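Local coordinates for mRNA export factor (Human herpesvirus 1, PDB 4YXP), which regulates viral gene expression, inhibits cellular splicing and mediates nuclear export of intronless viral mRNAs, and forms a homodimer through its C-terminal part, at the interface of chains A and B. Coordinates in Å, arbitrary orientation; residue numbers count along the deposited sequence, not the author numbering. Chains: chain A/B, mRNA export factor.

Contact 1: the interface of chains A and B. Residues chain A 42, 94, 97-98, 101-102; chain B 249-250, 253.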
# COMPACT_ATOMS: atom_id res chain seq x y z
N PRO A 42 -10.26 5.90 -21.82
CA PRO A 42 -9.34 6.84 -21.16
C PRO A 42 -8.36 7.52 -22.11
O PRO A 42 -7.91 8.63 -21.83
CB PRO A 42 -8.61 5.95 -20.15
CG PRO A 42 -8.67 4.59 -20.74
CD PRO A 42 -9.99 4.51 -21.44
N ARG A 94 0.91 12.62 -25.35
CA ARG A 94 -0.43 12.56 -24.75
C ARG A 94 -0.74 11.15 -24.27
O ARG A 94 -1.25 10.96 -23.16
CB ARG A 94 -1.50 13.04 -25.73
CG ARG A 94 -2.83 13.42 -25.05
CD ARG A 94 -3.94 13.67 -26.08
NE ARG A 94 -5.12 14.32 -25.51
CZ ARG A 94 -6.18 13.68 -25.00
NH1 ARG A 94 -6.22 12.35 -24.97
NH2 ARG A 94 -7.20 14.37 -24.51
N SER A 97 1.28 10.28 -21.04
CA SER A 97 0.75 10.86 -19.81
C SER A 97 -0.49 10.09 -19.36
O SER A 97 -0.67 9.85 -18.17
CB SER A 97 0.44 12.35 -19.99
OG SER A 97 -0.39 12.58 -21.11
N THR A 98 -1.32 9.70 -20.32
CA THR A 98 -2.48 8.84 -20.03
C THR A 98 -2.01 7.53 -19.41
O THR A 98 -2.48 7.13 -18.34
CB THR A 98 -3.29 8.53 -21.31
OG1 THR A 98 -3.82 9.74 -21.86
CG2 THR A 98 -4.45 7.58 -21.01
N ALA A 101 -0.57 7.83 -15.84
CA ALA A 101 -1.59 8.02 -14.82
C ALA A 101 -2.25 6.69 -14.46
O ALA A 101 -2.48 6.39 -13.29
CB ALA A 101 -2.64 9.02 -15.30
N MET A 102 -2.56 5.90 -15.49
CA MET A 102 -3.22 4.62 -15.29
C MET A 102 -2.28 3.62 -14.61
O MET A 102 -2.68 2.93 -13.66
CB MET A 102 -3.71 4.06 -16.63
CG MET A 102 -4.81 4.90 -17.27
SD MET A 102 -5.28 4.34 -18.91
CE MET A 102 -6.13 2.82 -18.49
N ARG B 249 -7.24 16.85 -16.72
CA ARG B 249 -7.69 15.58 -17.27
C ARG B 249 -7.10 14.38 -16.53
O ARG B 249 -7.81 13.43 -16.20
CB ARG B 249 -7.32 15.50 -18.75
CG ARG B 249 -7.86 14.28 -19.47
CD ARG B 249 -7.47 14.30 -20.94
NE ARG B 249 -6.03 14.17 -21.13
CZ ARG B 249 -5.37 13.01 -21.15
NH1 ARG B 249 -6.03 11.86 -21.00
NH2 ARG B 249 -4.06 12.99 -21.32
N VAL B 250 -5.79 14.41 -16.27
CA VAL B 250 -5.13 13.26 -15.66
C VAL B 250 -5.54 13.09 -14.20
O VAL B 250 -5.57 11.97 -13.69
CB VAL B 250 -3.59 13.35 -15.80
CG1 VAL B 250 -3.18 13.29 -17.27
CG2 VAL B 250 -3.04 14.61 -15.14
N LEU B 253 -8.67 11.23 -14.30
CA LEU B 253 -8.37 9.84 -14.62
C LEU B 253 -7.92 9.07 -13.38
O LEU B 253 -8.32 7.93 -13.15
CB LEU B 253 -7.29 9.78 -15.71
CG LEU B 253 -7.10 8.49 -16.52
CD1 LEU B 253 -8.40 8.04 -17.17
CD2 LEU B 253 -6.03 8.70 -17.58
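Helix-against-helix packing joins A:Arg94, A:Thr98 and A:Pro42 to B:Arg249 and B:Leu253 in the homodimer interface of the folded domain of ICP27, a member of the herpesvirus transcriptional regulator family. Helix 249-259 of chain B, which begins within the CHC2-type zinc finger, starts against helix 93-109 of chain A, and A:Pro42, from a loop, flanks its B:Leu253. B:Arg249 falls between the zinc ligands Cys246 and Cys251, and the zinc-bound segment may help set its position. This packing helps hold the two subunits together and illustrates how an interface can pair a polar end with an apolar one.

At the polar end, the guanidinium of B:Arg249 turns its edge to the hydroxyl of A:Thr98: NH1 donates to OG1 at 3.2 Å, with the acceptor close to the guanidinium plane, and NH2 adds a weaker bond to the same oxygen. The B:Arg249 chain bends at its third torsion (chi3 66°), which swings the flat group toward helix 93-109. A:Thr98 OG1 stands beside its own backbone N, anti to the carbonyl carbon (chi1 -62°), where it takes the arginine's bond and also donates to A:Arg94 O at 3.1 Å. A:Ser97 OG donates to that same carbonyl from the opposite face of its plane, at 2.7 Å, so two hydroxyls grip one helix oxygen.

Over one face of B:Arg249 lies the guanidinium of A:Arg94, the planes 18° apart and stacked; A:Arg94 NH1 is 4.0 Å from B:Arg249 CZ, over the centre of the group. The bond at the B:Arg249 edge may offset some of the repulsion between like charges. On the opposite face B:Val250 CG1 lies toward the rim.

One turn further along helix 249-259, B:Leu253 divides its branches between two surfaces of chain A. Its CD1 meets the ring of A:Pro42 at CB, 3.7 Å away, while CD2 rests against helix 93-109, touching A:Thr98 CG2 at 3.9 Å and A:Met102 CG at 4.0 Å, with the A:Ala101 methyl alongside.

Contact 2: the interface of chains A and B. Residues chain A 69, 72, 117, 229, 232-233; chain B 270, 272, 275.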
# COMPACT_ATOMS: atom_id res chain seq x y z
N GLU A 69 2.42 -14.48 -17.60
CA GLU A 69 2.94 -15.45 -18.56
C GLU A 69 2.62 -15.05 -19.99
O GLU A 69 3.43 -15.26 -20.90
CB GLU A 69 2.38 -16.85 -18.27
CG GLU A 69 3.16 -17.63 -17.21
CD GLU A 69 4.63 -17.80 -17.57
OE1 GLU A 69 4.93 -18.05 -18.76
OE2 GLU A 69 5.48 -17.66 -16.67
N ARG A 72 5.03 -12.30 -20.97
CA ARG A 72 6.41 -12.58 -20.60
C ARG A 72 7.37 -12.42 -21.77
O ARG A 72 7.04 -12.75 -22.91
CB ARG A 72 6.53 -13.99 -20.03
CG ARG A 72 7.90 -14.31 -19.45
CD ARG A 72 7.88 -15.59 -18.64
NE ARG A 72 9.07 -15.73 -17.81
CZ ARG A 72 9.22 -16.65 -16.86
NH1 ARG A 72 8.25 -17.52 -16.61
NH2 ARG A 72 10.35 -16.70 -16.16
N ALA A 117 7.02 -8.07 -9.33
CA ALA A 117 7.21 -8.14 -10.78
C ALA A 117 7.32 -6.75 -11.39
O ALA A 117 8.05 -6.54 -12.36
CB ALA A 117 6.07 -8.92 -11.43
N GLY A 229 14.55 -10.29 -12.47
CA GLY A 229 13.91 -11.26 -11.59
C GLY A 229 14.49 -11.28 -10.18
O GLY A 229 13.96 -11.96 -9.30
N MET A 232 12.18 -10.15 -7.18
CA MET A 232 11.22 -11.18 -6.82
C MET A 232 11.89 -12.37 -6.13
O MET A 232 11.52 -12.74 -5.02
CB MET A 232 10.48 -11.66 -8.07
CG MET A 232 9.46 -12.76 -7.80
SD MET A 232 8.45 -13.16 -9.23
CE MET A 232 7.36 -11.73 -9.28
N ALA A 233 12.88 -12.96 -6.79
CA ALA A 233 13.58 -14.11 -6.23
C ALA A 233 14.19 -13.77 -4.87
O ALA A 233 14.07 -14.53 -3.91
CB ALA A 233 14.66 -14.59 -7.19
N TYR B 270 6.74 -8.91 -18.47
CA TYR B 270 7.27 -9.66 -17.34
C TYR B 270 8.59 -10.28 -17.76
O TYR B 270 8.64 -11.06 -18.71
CB TYR B 270 6.28 -10.75 -16.90
CG TYR B 270 6.80 -11.69 -15.82
CD1 TYR B 270 7.20 -11.21 -14.58
CD2 TYR B 270 6.86 -13.06 -16.04
CE1 TYR B 270 7.67 -12.07 -13.60
CE2 TYR B 270 7.32 -13.93 -15.06
CZ TYR B 270 7.72 -13.42 -13.84
OH TYR B 270 8.18 -14.28 -12.86
N ASN B 272 11.78 -12.34 -16.09
CA ASN B 272 12.41 -13.04 -14.98
C ASN B 272 13.36 -14.09 -15.53
O ASN B 272 12.94 -15.11 -16.07
CB ASN B 272 11.34 -13.68 -14.08
CG ASN B 272 11.93 -14.36 -12.86
OD1 ASN B 272 13.13 -14.63 -12.80
ND2 ASN B 272 11.08 -14.67 -11.89
N PHE B 275 13.94 -17.77 -12.51
CA PHE B 275 13.09 -18.96 -12.37
C PHE B 275 11.79 -18.80 -13.15
O PHE B 275 11.42 -17.69 -13.54
CB PHE B 275 12.81 -19.25 -10.90
CG PHE B 275 11.91 -18.25 -10.23
CD1 PHE B 275 10.53 -18.35 -10.34
CD2 PHE B 275 12.44 -17.22 -9.47
CE1 PHE B 275 9.70 -17.43 -9.73
CE2 PHE B 275 11.61 -16.30 -8.85
CZ PHE B 275 10.24 -16.40 -8.98
O HOH W 1 11.35 -14.00 -18.29
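The C-terminal tail of chain B, part of the segment important for homodimerization, lies across chain A, with A:Arg72 gripping the backbone of B:Asn272 and B:Phe275 and lying along B:Tyr270. It is a worked example of tail exchange, in which a terminal segment is held by its partner; A:Arg72 and B:Tyr270 form a parallel beta bridge between the chains.

A:Arg72 reaches along the tail with its chain extended and CG anti to the backbone N (chi1 -173°). NH2 at its tip donates to two backbone oxygens, B:Asn272 O at 3.0 Å, in the guanidinium plane and on a lone pair of the carbonyl, and B:Phe275 O, also at 3.0 Å, where the donor is tilted from the carbonyl plane. Since B:Phe275 ends the chain, the second bond may help recognise the terminus, and the positive group might favour a carboxylate there. NH1 makes a salt bridge with A:Glu69 OE2 at 2.8 Å, on its syn lone pair, with that oxygen tilted somewhat from the guanidinium plane, while NE meets a water that also contacts B:Asn272 N and O. Bonds around the rim thus fix the rotation of the guanidinium.

B:Tyr270 runs alongside A:Arg72, pointing the same way, its CE2 over one guanidinium face, toward the rim and 3.7 Å from A:Arg72 NE, with the two planes 58° apart. The A:Ala117 methyl touches the CD1 and CE1 side of the ring. The phenol OH accepts a bond from B:Asn272 ND2 at 3.1 Å, in the amide plane; that nitrogen also lies above the centre of the B:Phe275 ring. B:Phe275 N donates to B:Asn272 OD1 at 3.3 Å from above the carbonyl plane, and the amide thereby links the tyrosine hydroxyl to the terminal residue.

The B:Phe275 ring meets A:Met232 SD with its CZ at 3.7 Å, and turns its edge to A:Ala233 CB. The tail therefore settles among helix 112-131, the start of helix 230-241 and the loop that carries A:Glu69 and A:Arg72 ahead of helix 75-91.

Contact 1 and contact 2 lie about 27 Å apart, measured between the centres of their C-alpha atoms, and share no residue. Both bring the C-terminal end of chain B onto chain A: helix 249-259 supplies contact 1, and the polypeptide then continues to the final residues that make contact 2. On chain A, they draw on different helices, 93-109 in the first and 112-131 with 230-241 in the second. The receiving surface is therefore spread widely along one subunit. Because the dimer is two-fold symmetric, chain A's own C-terminal end makes the twin contacts on chain B, giving the intertwined arrangement.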